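Local coordinates for protein beta-lactamase OXA-2 (Salmonella typhimurium, PDB 1K38) that hydrolyses beta-lactam antibiotics, oxacillin among them, as a class D serine beta-lactamase and so confers antibiotic resistance, at residues Trp10-Phe14 with Ala234-Ile239; Ala19-Ile23 with Leu214-Thr218; Lys189-Glu193 with Met222-Arg228; Met196-Val200 with Arg228-Arg233. All coordinates share one frame; numbering follows the deposited sequence.

Contact 1 of 4, residues Trp10-Phe14 with Ala234-Ile239; sequences WRKFF and AILRSI
The indole of W10 lies with one face against I235, whose CG2 methyl sits 3.6 Å from the centroid of the six-membered ring and 12° off its normal, a CH-pi contact. At the edge of the same indole, near its plane, I239 CG2 stands 4.3 Å from W10 CZ2. The F13 ring turns one face to A234 C and I235 CA, K12 CG lies over the opposite face toward the rim, and W10 CD1 is at the edge, in plane. In helix 226-238, I235 splits its branches: CG1 lies beside the backbone N and CG2 anti to that nitrogen (chi1 -67°), which sends CG2 to W10 while CG1 packs 3.5 Å from F13 CD2. A234 CB adds a 3.6 Å contact with F13 CD1. A water accepts from W10 NE1 at 2.9 Å and donates to S238 OG at 2.7 Å. S238 OG itself bonds back to I235 O at 2.6 Å, in the carbonyl plane and on a lone pair. No direct hydrogen bond joins the two segments, so the start of helix 11-16, with W10 just before it, and the end of helix 226-238 meet by aromatic and aliphatic packing, with one bridging water.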
loop_
_atom_site.group_PDB
_atom_site.type_symbol
_atom_site.label_atom_id
_atom_site.label_comp_id
_atom_site.label_asym_id
_atom_site.label_seq_id
_atom_site.Cartn_x
_atom_site.Cartn_y
_atom_site.Cartn_z
ATOM N N TRP A 10 7.447 13.292 -26.978
ATOM C CA TRP A 10 7.542 12.017 -26.280
ATOM C C TRP A 10 7.723 10.862 -27.253
ATOM O O TRP A 10 7.893 9.716 -26.844
ATOM C CB TRP A 10 6.306 11.781 -25.409
ATOM C CG TRP A 10 6.357 12.533 -24.111
ATOM C CD1 TRP A 10 7.379 13.321 -23.658
ATOM C CD2 TRP A 10 5.349 12.563 -23.091
ATOM N NE1 TRP A 10 7.071 13.836 -22.422
ATOM C CE2 TRP A 10 5.832 13.387 -22.049
ATOM C CE3 TRP A 10 4.085 11.971 -22.956
ATOM C CZ2 TRP A 10 5.093 13.635 -20.885
ATOM C CZ3 TRP A 10 3.352 12.218 -21.800
ATOM C CH2 TRP A 10 3.861 13.046 -20.778
ATOM N N ARG A 11 7.694 11.163 -28.545
ATOM C CA ARG A 11 7.876 10.120 -29.542
ATOM C C ARG A 11 9.251 9.486 -29.372
ATOM O O ARG A 11 9.444 8.314 -29.690
ATOM C CB ARG A 11 7.736 10.691 -30.956
ATOM C CG ARG A 11 7.931 9.653 -32.052
ATOM C CD ARG A 11 7.403 10.144 -33.390
ATOM N NE ARG A 11 5.979 10.459 -33.316
ATOM C CZ ARG A 11 5.217 10.749 -34.365
ATOM N NH1 ARG A 11 5.738 10.765 -35.585
ATOM N NH2 ARG A 11 3.930 11.023 -34.194
ATOM N N LYS A 12 10.205 10.256 -28.855
ATOM C CA LYS A 12 11.556 9.743 -28.661
ATOM C C LYS A 12 11.586 8.564 -27.699
ATOM O O LYS A 12 12.424 7.672 -27.829
ATOM C CB LYS A 12 12.490 10.843 -28.147
ATOM C CG LYS A 12 12.176 11.341 -26.748
ATOM C CD LYS A 12 13.219 12.350 -26.303
ATOM C CE LYS A 12 12.894 12.921 -24.937
ATOM N NZ LYS A 12 13.934 13.892 -24.493
ATOM N N PHE A 13 10.675 8.556 -26.733
ATOM C CA PHE A 13 10.620 7.466 -25.771
ATOM C C PHE A 13 10.067 6.203 -26.419
ATOM O O PHE A 13 10.521 5.097 -26.125
ATOM C CB PHE A 13 9.770 7.865 -24.564
ATOM C CG PHE A 13 10.387 8.952 -23.727
ATOM C CD1 PHE A 13 11.587 8.734 -23.055
ATOM C CD2 PHE A 13 9.782 10.200 -23.628
ATOM C CE1 PHE A 13 12.174 9.745 -22.299
ATOM C CE2 PHE A 13 10.358 11.216 -22.875
ATOM C CZ PHE A 13 11.557 10.990 -22.208
ATOM N N PHE A 14 9.090 6.362 -27.305
ATOM C CA PHE A 14 8.517 5.210 -27.988
ATOM C C PHE A 14 9.499 4.672 -29.021
ATOM O O PHE A 14 9.658 3.463 -29.162
ATOM C CB PHE A 14 7.197 5.574 -28.673
ATOM C CG PHE A 14 6.044 5.727 -27.720
ATOM C CD1 PHE A 14 5.868 6.899 -26.996
ATOM C CD2 PHE A 14 5.146 4.682 -27.528
ATOM C CE1 PHE A 14 4.811 7.030 -26.089
ATOM C CE2 PHE A 14 4.089 4.802 -26.627
ATOM C CZ PHE A 14 3.920 5.977 -25.907
ATOM N N ALA A 234 10.352 5.891 -18.203
ATOM C CA ALA A 234 11.218 6.903 -18.807
ATOM C C ALA A 234 10.494 8.246 -18.814
ATOM O O ALA A 234 11.068 9.280 -18.467
ATOM C CB ALA A 234 11.594 6.503 -20.227
ATOM N N ILE A 235 9.225 8.225 -19.209
ATOM C CA ILE A 235 8.429 9.445 -19.248
ATOM C C ILE A 235 8.198 10.002 -17.842
ATOM O O ILE A 235 8.370 11.201 -17.609
ATOM C CB ILE A 235 7.079 9.191 -19.965
ATOM C CG1 ILE A 235 7.350 8.903 -21.447
ATOM C CG2 ILE A 235 6.147 10.391 -19.803
ATOM C CD1 ILE A 235 6.118 8.561 -22.265
ATOM N N LEU A 236 7.826 9.140 -16.898
ATOM C CA LEU A 236 7.598 9.597 -15.533
ATOM C C LEU A 236 8.868 10.222 -14.955
ATOM O O LEU A 236 8.814 11.251 -14.283
ATOM C CB LEU A 236 7.128 8.440 -14.649
ATOM C CG LEU A 236 5.716 7.917 -14.930
ATOM C CD1 LEU A 236 5.376 6.811 -13.939
ATOM C CD2 LEU A 236 4.713 9.062 -14.818
ATOM N N ARG A 237 10.015 9.606 -15.222
ATOM C CA ARG A 237 11.271 10.154 -14.725
ATOM C C ARG A 237 11.542 11.526 -15.349
ATOM O O ARG A 237 12.029 12.434 -14.669
ATOM C CB ARG A 237 12.443 9.210 -15.031
ATOM C CG ARG A 237 12.481 7.935 -14.186
ATOM C CD ARG A 237 13.839 7.239 -14.294
ATOM N NE ARG A 237 14.143 6.807 -15.657
ATOM C CZ ARG A 237 13.722 5.664 -16.197
ATOM N NH1 ARG A 237 12.979 4.820 -15.490
ATOM N NH2 ARG A 237 14.039 5.367 -17.450
ATOM N N SER A 238 11.208 11.688 -16.628
ATOM C CA SER A 238 11.446 12.959 -17.311
ATOM C C SER A 238 10.664 14.120 -16.704
ATOM O O SER A 238 11.065 15.275 -16.838
ATOM C CB SER A 238 11.135 12.841 -18.812
ATOM O OG SER A 238 9.744 12.867 -19.077
ATOM N N ILE A 239 9.544 13.826 -16.048
ATOM C CA ILE A 239 8.766 14.884 -15.408
ATOM C C ILE A 239 8.873 14.772 -13.890
ATOM O O ILE A 239 8.019 15.261 -13.151
ATOM C CB ILE A 239 7.276 14.860 -15.834
ATOM C CG1 ILE A 239 6.607 13.555 -15.397
ATOM C CG2 ILE A 239 7.173 15.029 -17.341
ATOM C CD1 ILE A 239 5.112 13.532 -15.669
HETATM O O HOH W 1 9.183 14.877 -20.713
#

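Contact 2 of 4, residues Ala19-Ile23 with Leu214-Thr218; sequences AKGTI and LNIDT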
loop_
_atom_site.group_PDB
_atom_site.type_symbol
_atom_site.label_atom_id
_atom_site.label_comp_id
_atom_site.label_asym_id
_atom_site.label_seq_id
_atom_site.Cartn_x
_atom_site.Cartn_y
_atom_site.Cartn_z
ATOM N N ALA A 19 8.610 1.138 -30.323
ATOM C CA ALA A 19 7.229 0.793 -30.031
ATOM C C ALA A 19 6.251 1.791 -30.631
ATOM O O ALA A 19 6.588 2.949 -30.877
ATOM C CB ALA A 19 7.025 0.715 -28.518
ATOM N N LYS A 20 5.035 1.318 -30.869
ATOM C CA LYS A 20 3.975 2.153 -31.411
ATOM C C LYS A 20 2.843 2.125 -30.393
ATOM O O LYS A 20 2.375 1.059 -30.006
ATOM C CB LYS A 20 3.487 1.602 -32.752
ATOM C CG LYS A 20 4.564 1.543 -33.827
ATOM C CD LYS A 20 5.146 2.921 -34.115
ATOM C CE LYS A 20 6.249 2.849 -35.158
ATOM N NZ LYS A 20 6.848 4.186 -35.421
ATOM N N GLY A 21 2.410 3.295 -29.945
ATOM C CA GLY A 21 1.339 3.321 -28.973
ATOM C C GLY A 21 0.931 4.712 -28.551
ATOM O O GLY A 21 1.174 5.694 -29.254
ATOM N N THR A 22 0.308 4.786 -27.381
ATOM C CA THR A 22 -0.173 6.047 -26.835
ATOM C C THR A 22 0.032 6.072 -25.328
ATOM O O THR A 22 0.218 5.036 -24.697
ATOM C CB THR A 22 -1.688 6.220 -27.109
ATOM O OG1 THR A 22 -2.127 7.506 -26.648
ATOM C CG2 THR A 22 -2.494 5.134 -26.384
ATOM N N ILE A 23 0.042 7.270 -24.762
ATOM C CA ILE A 23 0.146 7.414 -23.322
ATOM C C ILE A 23 -0.506 8.718 -22.908
ATOM O O ILE A 23 -0.382 9.740 -23.588
ATOM C CB ILE A 23 1.611 7.385 -22.794
ATOM C CG1 ILE A 23 1.594 7.366 -21.260
ATOM C CG2 ILE A 23 2.397 8.598 -23.295
ATOM C CD1 ILE A 23 2.965 7.219 -20.622
ATOM N N LEU A 214 -0.937 3.780 -20.589
ATOM C CA LEU A 214 -0.241 3.539 -21.841
ATOM C C LEU A 214 -0.641 2.223 -22.464
ATOM O O LEU A 214 -0.923 1.259 -21.763
ATOM C CB LEU A 214 1.284 3.506 -21.618
ATOM C CG LEU A 214 2.164 2.915 -22.745
ATOM C CD1 LEU A 214 3.524 3.579 -22.722
ATOM C CD2 LEU A 214 2.314 1.391 -22.591
ATOM N N ASN A 215 -0.719 2.201 -23.789
ATOM C CA ASN A 215 -0.943 0.944 -24.478
ATOM C C ASN A 215 -0.089 0.988 -25.730
ATOM O O ASN A 215 0.187 2.062 -26.274
ATOM C CB ASN A 215 -2.435 0.617 -24.766
ATOM C CG ASN A 215 -3.112 1.570 -25.729
ATOM O OD1 ASN A 215 -2.700 1.731 -26.879
ATOM N ND2 ASN A 215 -4.195 2.183 -25.267
ATOM N N ILE A 216 0.399 -0.180 -26.125
ATOM C CA ILE A 216 1.248 -0.309 -27.300
ATOM C C ILE A 216 0.917 -1.592 -28.030
ATOM O O ILE A 216 0.415 -2.543 -27.435
ATOM C CB ILE A 216 2.755 -0.389 -26.935
ATOM C CG1 ILE A 216 2.992 -1.499 -25.902
ATOM C CG2 ILE A 216 3.247 0.966 -26.430
ATOM C CD1 ILE A 216 4.462 -1.805 -25.660
ATOM N N ASP A 217 1.189 -1.619 -29.328
ATOM C CA ASP A 217 0.958 -2.838 -30.081
ATOM C C ASP A 217 2.124 -3.751 -29.717
ATOM O O ASP A 217 3.198 -3.272 -29.347
ATOM C CB ASP A 217 0.965 -2.560 -31.585
ATOM C CG ASP A 217 -0.132 -1.615 -32.001
ATOM O OD1 ASP A 217 -1.214 -1.665 -31.383
ATOM O OD2 ASP A 217 0.080 -0.835 -32.955
ATOM N N THR A 218 1.918 -5.059 -29.816
ATOM C CA THR A 218 2.982 -6.002 -29.486
ATOM C C THR A 218 3.247 -6.986 -30.624
ATOM O O THR A 218 2.935 -8.170 -30.519
ATOM C CB THR A 218 2.652 -6.803 -28.206
ATOM O OG1 THR A 218 1.462 -7.576 -28.410
ATOM C CG2 THR A 218 2.447 -5.857 -27.026
HETATM O O HOH W 2 5.007 -1.589 -30.650
#
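Backbone hydrogen bonds pair T22 with N215 in both directions: T22 N gives to N215 O at 2.9 Å, and N215 N returns to T22 O at 3.1 Å. A third joins D217 N to K20 O at 3.0 Å. The strands are thus antiparallel, with G21-I216 and I23-L214 as non-hydrogen-bonded pairs. CA-H...O contacts fill in between the bonds, among them I216 CA to K20 O at 3.2 Å. Beyond the regular pairing, a water accepts from K20 N and donates to D217 O. Side-chain contacts are apolar on the face of I23, L214 and I216, where I23 CG1 lies 3.9 Å from L214 CB. The other face is more polar: T22 CG2 rests 3.4 Å from N215 OD1. T22 OG1, anti to its backbone nitrogen (chi1 -176°), bonds instead to the carbonyls of F38 and D39, and N215 OD1 and D217 OD1 are both held by R42. This pairing lies within the central sheet of the penicillin-recognising fold, where strand 36-38 flanks 21-27, strand 196-205 flanks 208-217, and helices 11-16 and 226-238 pack on the apolar face.

Contact 3 of 4, residues Lys189-Glu193 with Met222-Arg228; sequences KTGWE and MDDLFKR. With FMT (formic acid), chain C.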
loop_
_atom_site.group_PDB
_atom_site.type_symbol
_atom_site.label_atom_id
_atom_site.label_comp_id
_atom_site.label_asym_id
_atom_site.label_seq_id
_atom_site.Cartn_x
_atom_site.Cartn_y
_atom_site.Cartn_z
ATOM N N LYS A 189 -1.174 -1.685 -12.913
ATOM C CA LYS A 189 -1.609 -2.991 -13.391
ATOM C C LYS A 189 -1.287 -3.137 -14.871
ATOM O O LYS A 189 -1.592 -2.253 -15.674
ATOM C CB LYS A 189 -3.117 -3.165 -13.191
ATOM C CG LYS A 189 -3.633 -4.550 -13.576
ATOM C CD LYS A 189 -3.260 -5.581 -12.518
ATOM C CE LYS A 189 -3.307 -6.995 -13.078
ATOM N NZ LYS A 189 -2.177 -7.234 -14.024
ATOM N N THR A 190 -0.664 -4.255 -15.225
ATOM C CA THR A 190 -0.335 -4.527 -16.615
ATOM C C THR A 190 -1.463 -5.305 -17.274
ATOM O O THR A 190 -2.332 -5.872 -16.601
ATOM C CB THR A 190 0.927 -5.385 -16.738
ATOM O OG1 THR A 190 0.760 -6.571 -15.952
ATOM C CG2 THR A 190 2.145 -4.628 -16.266
ATOM N N GLY A 191 -1.439 -5.325 -18.599
ATOM C CA GLY A 191 -2.425 -6.063 -19.360
ATOM C C GLY A 191 -1.838 -6.470 -20.697
ATOM O O GLY A 191 -1.002 -5.753 -21.251
ATOM N N TRP A 192 -2.246 -7.635 -21.196
ATOM C CA TRP A 192 -1.799 -8.130 -22.499
ATOM C C TRP A 192 -2.762 -9.193 -22.995
ATOM O O TRP A 192 -3.045 -10.157 -22.288
ATOM C CB TRP A 192 -0.394 -8.737 -22.426
ATOM C CG TRP A 192 0.116 -9.173 -23.776
ATOM C CD1 TRP A 192 0.199 -8.406 -24.905
ATOM C CD2 TRP A 192 0.627 -10.466 -24.135
ATOM N NE1 TRP A 192 0.728 -9.137 -25.941
ATOM C CE2 TRP A 192 1.000 -10.404 -25.497
ATOM C CE3 TRP A 192 0.804 -11.669 -23.438
ATOM C CZ2 TRP A 192 1.544 -11.502 -26.177
ATOM C CZ3 TRP A 192 1.346 -12.762 -24.114
ATOM C CH2 TRP A 192 1.709 -12.668 -25.470
ATOM N N GLU A 193 -3.272 -9.019 -24.209
ATOM C CA GLU A 193 -4.185 -10.009 -24.756
ATOM C C GLU A 193 -3.670 -10.608 -26.059
ATOM O O GLU A 193 -4.427 -11.211 -26.814
ATOM C CB GLU A 193 -5.585 -9.411 -24.942
ATOM C CG GLU A 193 -5.633 -8.012 -25.529
ATOM C CD GLU A 193 -5.108 -7.948 -26.942
ATOM O OE1 GLU A 193 -3.888 -8.121 -27.130
ATOM O OE2 GLU A 193 -5.921 -7.729 -27.865
ATOM N N MET A 222 5.404 -11.617 -26.622
ATOM C CA MET A 222 6.036 -11.554 -25.304
ATOM C C MET A 222 7.289 -10.684 -25.237
ATOM O O MET A 222 7.543 -10.034 -24.222
ATOM C CB MET A 222 6.377 -12.961 -24.800
ATOM C CG MET A 222 5.166 -13.822 -24.483
ATOM S SD MET A 222 5.249 -14.530 -22.822
ATOM C CE MET A 222 4.276 -13.331 -21.921
ATOM N N ASP A 223 8.070 -10.672 -26.313
ATOM C CA ASP A 223 9.298 -9.889 -26.352
ATOM C C ASP A 223 9.087 -8.377 -26.266
ATOM O O ASP A 223 10.039 -7.634 -26.043
ATOM C CB ASP A 223 10.100 -10.212 -27.618
ATOM C CG ASP A 223 10.574 -11.656 -27.659
ATOM O OD1 ASP A 223 11.091 -12.143 -26.631
ATOM O OD2 ASP A 223 10.439 -12.299 -28.721
ATOM N N ASP A 224 7.848 -7.920 -26.443
ATOM C CA ASP A 224 7.558 -6.485 -26.372
ATOM C C ASP A 224 7.014 -6.047 -25.016
ATOM O O ASP A 224 6.941 -4.854 -24.737
ATOM C CB ASP A 224 6.525 -6.066 -27.427
ATOM C CG ASP A 224 7.088 -6.031 -28.827
ATOM O OD1 ASP A 224 8.321 -5.911 -28.974
ATOM O OD2 ASP A 224 6.280 -6.103 -29.783
ATOM N N LEU A 225 6.639 -7.002 -24.173
ATOM C CA LEU A 225 6.048 -6.662 -22.886
ATOM C C LEU A 225 6.882 -5.770 -21.971
ATOM O O LEU A 225 6.328 -4.933 -21.262
ATOM C CB LEU A 225 5.628 -7.940 -22.153
ATOM C CG LEU A 225 4.604 -8.766 -22.947
ATOM C CD1 LEU A 225 4.100 -9.910 -22.097
ATOM C CD2 LEU A 225 3.437 -7.883 -23.388
ATOM N N PHE A 226 8.205 -5.919 -21.992
ATOM C CA PHE A 226 9.041 -5.088 -21.130
ATOM C C PHE A 226 8.926 -3.606 -21.488
ATOM O O PHE A 226 9.181 -2.736 -20.656
ATOM C CB PHE A 226 10.517 -5.508 -21.220
ATOM C CG PHE A 226 11.218 -5.013 -22.456
ATOM C CD1 PHE A 226 11.047 -5.654 -23.683
ATOM C CD2 PHE A 226 12.034 -3.884 -22.396
ATOM C CE1 PHE A 226 11.680 -5.176 -24.832
ATOM C CE2 PHE A 226 12.668 -3.400 -23.542
ATOM C CZ PHE A 226 12.488 -4.050 -24.758
ATOM N N LYS A 227 8.540 -3.327 -22.729
ATOM C CA LYS A 227 8.420 -1.955 -23.209
ATOM C C LYS A 227 7.335 -1.150 -22.509
ATOM O O LYS A 227 7.401 0.077 -22.466
ATOM C CB LYS A 227 8.157 -1.953 -24.717
ATOM C CG LYS A 227 9.228 -2.668 -25.519
ATOM C CD LYS A 227 8.874 -2.682 -26.989
ATOM C CE LYS A 227 9.937 -3.402 -27.802
ATOM N NZ LYS A 227 9.659 -3.295 -29.259
ATOM N N ARG A 228 6.331 -1.837 -21.976
ATOM C CA ARG A 228 5.238 -1.155 -21.294
ATOM C C ARG A 228 5.777 -0.323 -20.138
ATOM O O ARG A 228 5.575 0.893 -20.087
ATOM C CB ARG A 228 4.218 -2.177 -20.794
ATOM C CG ARG A 228 3.544 -2.958 -21.921
ATOM C CD ARG A 228 2.655 -4.061 -21.382
ATOM N NE ARG A 228 3.414 -5.005 -20.560
ATOM C CZ ARG A 228 2.890 -6.070 -19.963
ATOM N NH1 ARG A 228 1.597 -6.336 -20.093
ATOM N NH2 ARG A 228 3.662 -6.865 -19.231
HETATM C C FMT C . -0.323 -8.978 -18.543
HETATM O O1 FMT C . 1.051 -8.698 -19.109
HETATM O O2 FMT C . -0.355 -8.798 -17.012
#
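R228 NH1 donates to G191 O at 2.9 Å, joining the C-terminal helix to the strand that carries the K-T-G motif of serine beta-lactamases, K189, T190 and G191. The oxygen lies in the guanidinium plane, but NH1 approaches from above the carbonyl plane, and the bond is bent to 135°. The same nitrogen holds a formic acid molecule, probably from the crystallisation liquor, through its O1 at 2.6 Å; NH2 adds a weak bond to O1. T190 OG1 donates to the other oxygen, O2, at 2.7 Å, and S99 OG also bonds to the molecule. The substrate site inferred by similarity therefore contains a bound acid, consistent with a place for a substrate carboxylate. The guanidinium is sandwiched, T190 CG2 over one face and L225 CD2 over the opposite one. L225 CD2 also lies over the face of the five-membered ring of W192, 3.6 Å from its centroid, a CH-pi contact. M222 SD makes an oblique Met-aromatic contact, 5.4 Å from the centroid of the W192 six-membered ring, and M222 CE packs against W192 CZ3. Farther out, W192 NE1 bonds to T218 OG1, which helps to fix the indole, and K189 NZ reaches T190 O and S99 OG. The bend at chi3 (-59°) turns the end of R228 so that NE bonds back to L225 O at 3.0 Å, an oxygen that also accepts from R228 N.

Contact 4 of 4, residues Met196-Val200 with Arg228-Arg233; sequences MGWWV and REAIVR. With FMT (formic acid), chain C.
W199 and E229 lie face to face: E229 CG sits 3.3 Å from the centroid of the indole six-membered ring, over the ring centre, a CH-pi contact. The carboxylate is stacked over the ring, nearly parallel to it (planes 10° apart), and E229 CD is 3.6 Å from W199 CZ2. V232 meets the indole differently, its CB at the edge, near the ring plane, 3.5 Å from W199 CE3. The indole is carried toward the helix by a first torsion that sets CG anti to the backbone N (chi1 -160°). Beyond the ring, R233 grips E229 side-on, NE and NH2 both donating to the single oxygen OE1, at 2.8 and 3.0 Å. NE uses the anti lone pair of OE1, whereas NH2 arrives on the syn side, tilted out of the carboxylate plane; both bonds lie in the guanidinium plane. This salt bridge holds the carboxylate over the indole face, with W199 CH2 over one face of the R233 guanidinium. R182 of the second subunit also bridges to E229 OE1, and E179, in the same chain as R233, pairs with R233 NH2, so the charges probably balance one another at the subunit interface. Nearer the start of the helix, R228 CD packs 3.3 Å from W198 O, and G197, having no side chain, leaves room for the R228 chain. Residues 228-233 of helix 226-238 cross residues 196-200 of strand 196-205 at -45°, while the strand is hydrogen-bonded to 184-192 on one side and 208-217 on the other; T190 and F212 from those strands also touch W199.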
loop_
_atom_site.group_PDB
_atom_site.type_symbol
_atom_site.label_atom_id
_atom_site.label_comp_id
_atom_site.label_asym_id
_atom_site.label_seq_id
_atom_site.Cartn_x
_atom_site.Cartn_y
_atom_site.Cartn_z
ATOM N N MET A 196 -1.962 -6.387 -28.050
ATOM C CA MET A 196 -2.070 -5.088 -27.389
ATOM C C MET A 196 -1.614 -5.197 -25.937
ATOM O O MET A 196 -2.062 -6.084 -25.215
ATOM C CB MET A 196 -3.534 -4.628 -27.436
ATOM C CG MET A 196 -3.957 -3.712 -26.297
ATOM S SD MET A 196 -3.972 -1.983 -26.772
ATOM C CE MET A 196 -2.433 -1.827 -27.601
ATOM N N GLY A 197 -0.737 -4.290 -25.509
ATOM C CA GLY A 197 -0.258 -4.325 -24.136
ATOM C C GLY A 197 -0.541 -3.026 -23.402
ATOM O O GLY A 197 -0.476 -1.951 -23.996
ATOM N N TRP A 198 -0.852 -3.127 -22.112
ATOM C CA TRP A 198 -1.162 -1.958 -21.279
ATOM C C TRP A 198 -0.335 -1.861 -20.006
ATOM O O TRP A 198 0.205 -2.843 -19.511
ATOM C CB TRP A 198 -2.588 -2.014 -20.715
ATOM C CG TRP A 198 -3.764 -1.931 -21.605
ATOM C CD1 TRP A 198 -4.436 -2.973 -22.175
ATOM C CD2 TRP A 198 -4.530 -0.754 -21.886
ATOM N NE1 TRP A 198 -5.587 -2.520 -22.783
ATOM C CE2 TRP A 198 -5.668 -1.162 -22.621
ATOM C CE3 TRP A 198 -4.370 0.606 -21.581
ATOM C CZ2 TRP A 198 -6.644 -0.258 -23.057
ATOM C CZ3 TRP A 198 -5.343 1.506 -22.014
ATOM C CH2 TRP A 198 -6.466 1.067 -22.745
ATOM N N TRP A 199 -0.273 -0.645 -19.477
ATOM C CA TRP A 199 0.279 -0.402 -18.151
ATOM C C TRP A 199 -0.455 0.858 -17.738
ATOM O O TRP A 199 -0.344 1.901 -18.387
ATOM C CB TRP A 199 1.796 -0.198 -18.074
ATOM C CG TRP A 199 2.271 -0.459 -16.636
ATOM C CD1 TRP A 199 1.777 -1.410 -15.773
ATOM C CD2 TRP A 199 3.338 0.191 -15.933
ATOM N NE1 TRP A 199 2.473 -1.391 -14.587
ATOM C CE2 TRP A 199 3.437 -0.420 -14.657
ATOM C CE3 TRP A 199 4.221 1.226 -16.255
ATOM C CZ2 TRP A 199 4.387 -0.027 -13.709
ATOM C CZ3 TRP A 199 5.166 1.619 -15.312
ATOM C CH2 TRP A 199 5.243 0.993 -14.054
ATOM N N VAL A 200 -1.272 0.733 -16.699
ATOM C CA VAL A 200 -2.037 1.868 -16.201
ATOM C C VAL A 200 -1.891 1.931 -14.692
ATOM O O VAL A 200 -1.653 0.911 -14.040
ATOM C CB VAL A 200 -3.537 1.753 -16.572
ATOM C CG1 VAL A 200 -3.678 1.506 -18.071
ATOM C CG2 VAL A 200 -4.207 0.638 -15.776
ATOM N N ARG A 228 6.331 -1.837 -21.976
ATOM C CA ARG A 228 5.238 -1.155 -21.294
ATOM C C ARG A 228 5.777 -0.323 -20.138
ATOM O O ARG A 228 5.575 0.893 -20.087
ATOM C CB ARG A 228 4.218 -2.177 -20.794
ATOM C CG ARG A 228 3.544 -2.958 -21.921
ATOM C CD ARG A 228 2.655 -4.061 -21.382
ATOM N NE ARG A 228 3.414 -5.005 -20.560
ATOM C CZ ARG A 228 2.890 -6.070 -19.963
ATOM N NH1 ARG A 228 1.597 -6.336 -20.093
ATOM N NH2 ARG A 228 3.662 -6.865 -19.231
ATOM N N GLU A 229 6.476 -0.972 -19.214
ATOM C CA GLU A 229 7.049 -0.252 -18.083
ATOM C C GLU A 229 8.231 0.630 -18.481
ATOM O O GLU A 229 8.420 1.712 -17.920
ATOM C CB GLU A 229 7.493 -1.228 -16.987
ATOM C CG GLU A 229 6.355 -1.754 -16.127
ATOM C CD GLU A 229 6.841 -2.357 -14.816
ATOM O OE1 GLU A 229 7.775 -1.790 -14.205
ATOM O OE2 GLU A 229 6.280 -3.387 -14.387
ATOM N N ALA A 230 9.023 0.185 -19.450
ATOM C CA ALA A 230 10.184 0.965 -19.865
ATOM C C ALA A 230 9.796 2.355 -20.365
ATOM O O ALA A 230 10.395 3.352 -19.971
ATOM C CB ALA A 230 10.964 0.217 -20.941
ATOM N N ILE A 231 8.797 2.417 -21.238
ATOM C CA ILE A 231 8.358 3.695 -21.780
ATOM C C ILE A 231 7.732 4.584 -20.705
ATOM O O ILE A 231 8.080 5.757 -20.583
ATOM C CB ILE A 231 7.358 3.479 -22.939
ATOM C CG1 ILE A 231 8.063 2.728 -24.075
ATOM C CG2 ILE A 231 6.821 4.820 -23.436
ATOM C CD1 ILE A 231 7.133 2.213 -25.157
ATOM N N VAL A 232 6.811 4.032 -19.919
ATOM C CA VAL A 232 6.172 4.820 -18.875
ATOM C C VAL A 232 7.174 5.340 -17.851
ATOM O O VAL A 232 7.140 6.516 -17.482
ATOM C CB VAL A 232 5.094 4.006 -18.129
ATOM C CG1 VAL A 232 4.527 4.834 -16.978
ATOM C CG2 VAL A 232 3.983 3.619 -19.090
ATOM N N ARG A 233 8.065 4.473 -17.385
ATOM C CA ARG A 233 9.047 4.896 -16.400
ATOM C C ARG A 233 9.960 5.994 -16.935
ATOM O O ARG A 233 10.294 6.926 -16.207
ATOM C CB ARG A 233 9.874 3.701 -15.917
ATOM C CG ARG A 233 9.093 2.741 -15.024
ATOM C CD ARG A 233 9.947 1.548 -14.622
ATOM N NE ARG A 233 9.221 0.602 -13.775
ATOM C CZ ARG A 233 9.124 0.702 -12.453
ATOM N NH1 ARG A 233 9.710 1.707 -11.814
ATOM N NH2 ARG A 233 8.432 -0.202 -11.769
HETATM C C FMT C . -0.323 -8.978 -18.543
HETATM O O1 FMT C . 1.051 -8.698 -19.109
HETATM O O2 FMT C . -0.355 -8.798 -17.012
#

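Helix 226-238 supplies one side of contacts 1, 3 and 4, while contact 2 pairs two strands of the sheet beneath it. Contact 2 is the most buried and the one built chiefly from backbone hydrogen bonds; contact 3 is a surface contact, where an arginine, an indole and a bound acid meet at the substrate site. Contacts 1 and 4 are partly buried, the first almost wholly apolar, the second combining an indole with a salt bridge that reaches the other subunit. R228 is common to contacts 3 and 4, whose centres lie about 7 Å apart. I235 CD1 and I23 CD1, 3.8 Å apart, connect contact 1 to contact 2.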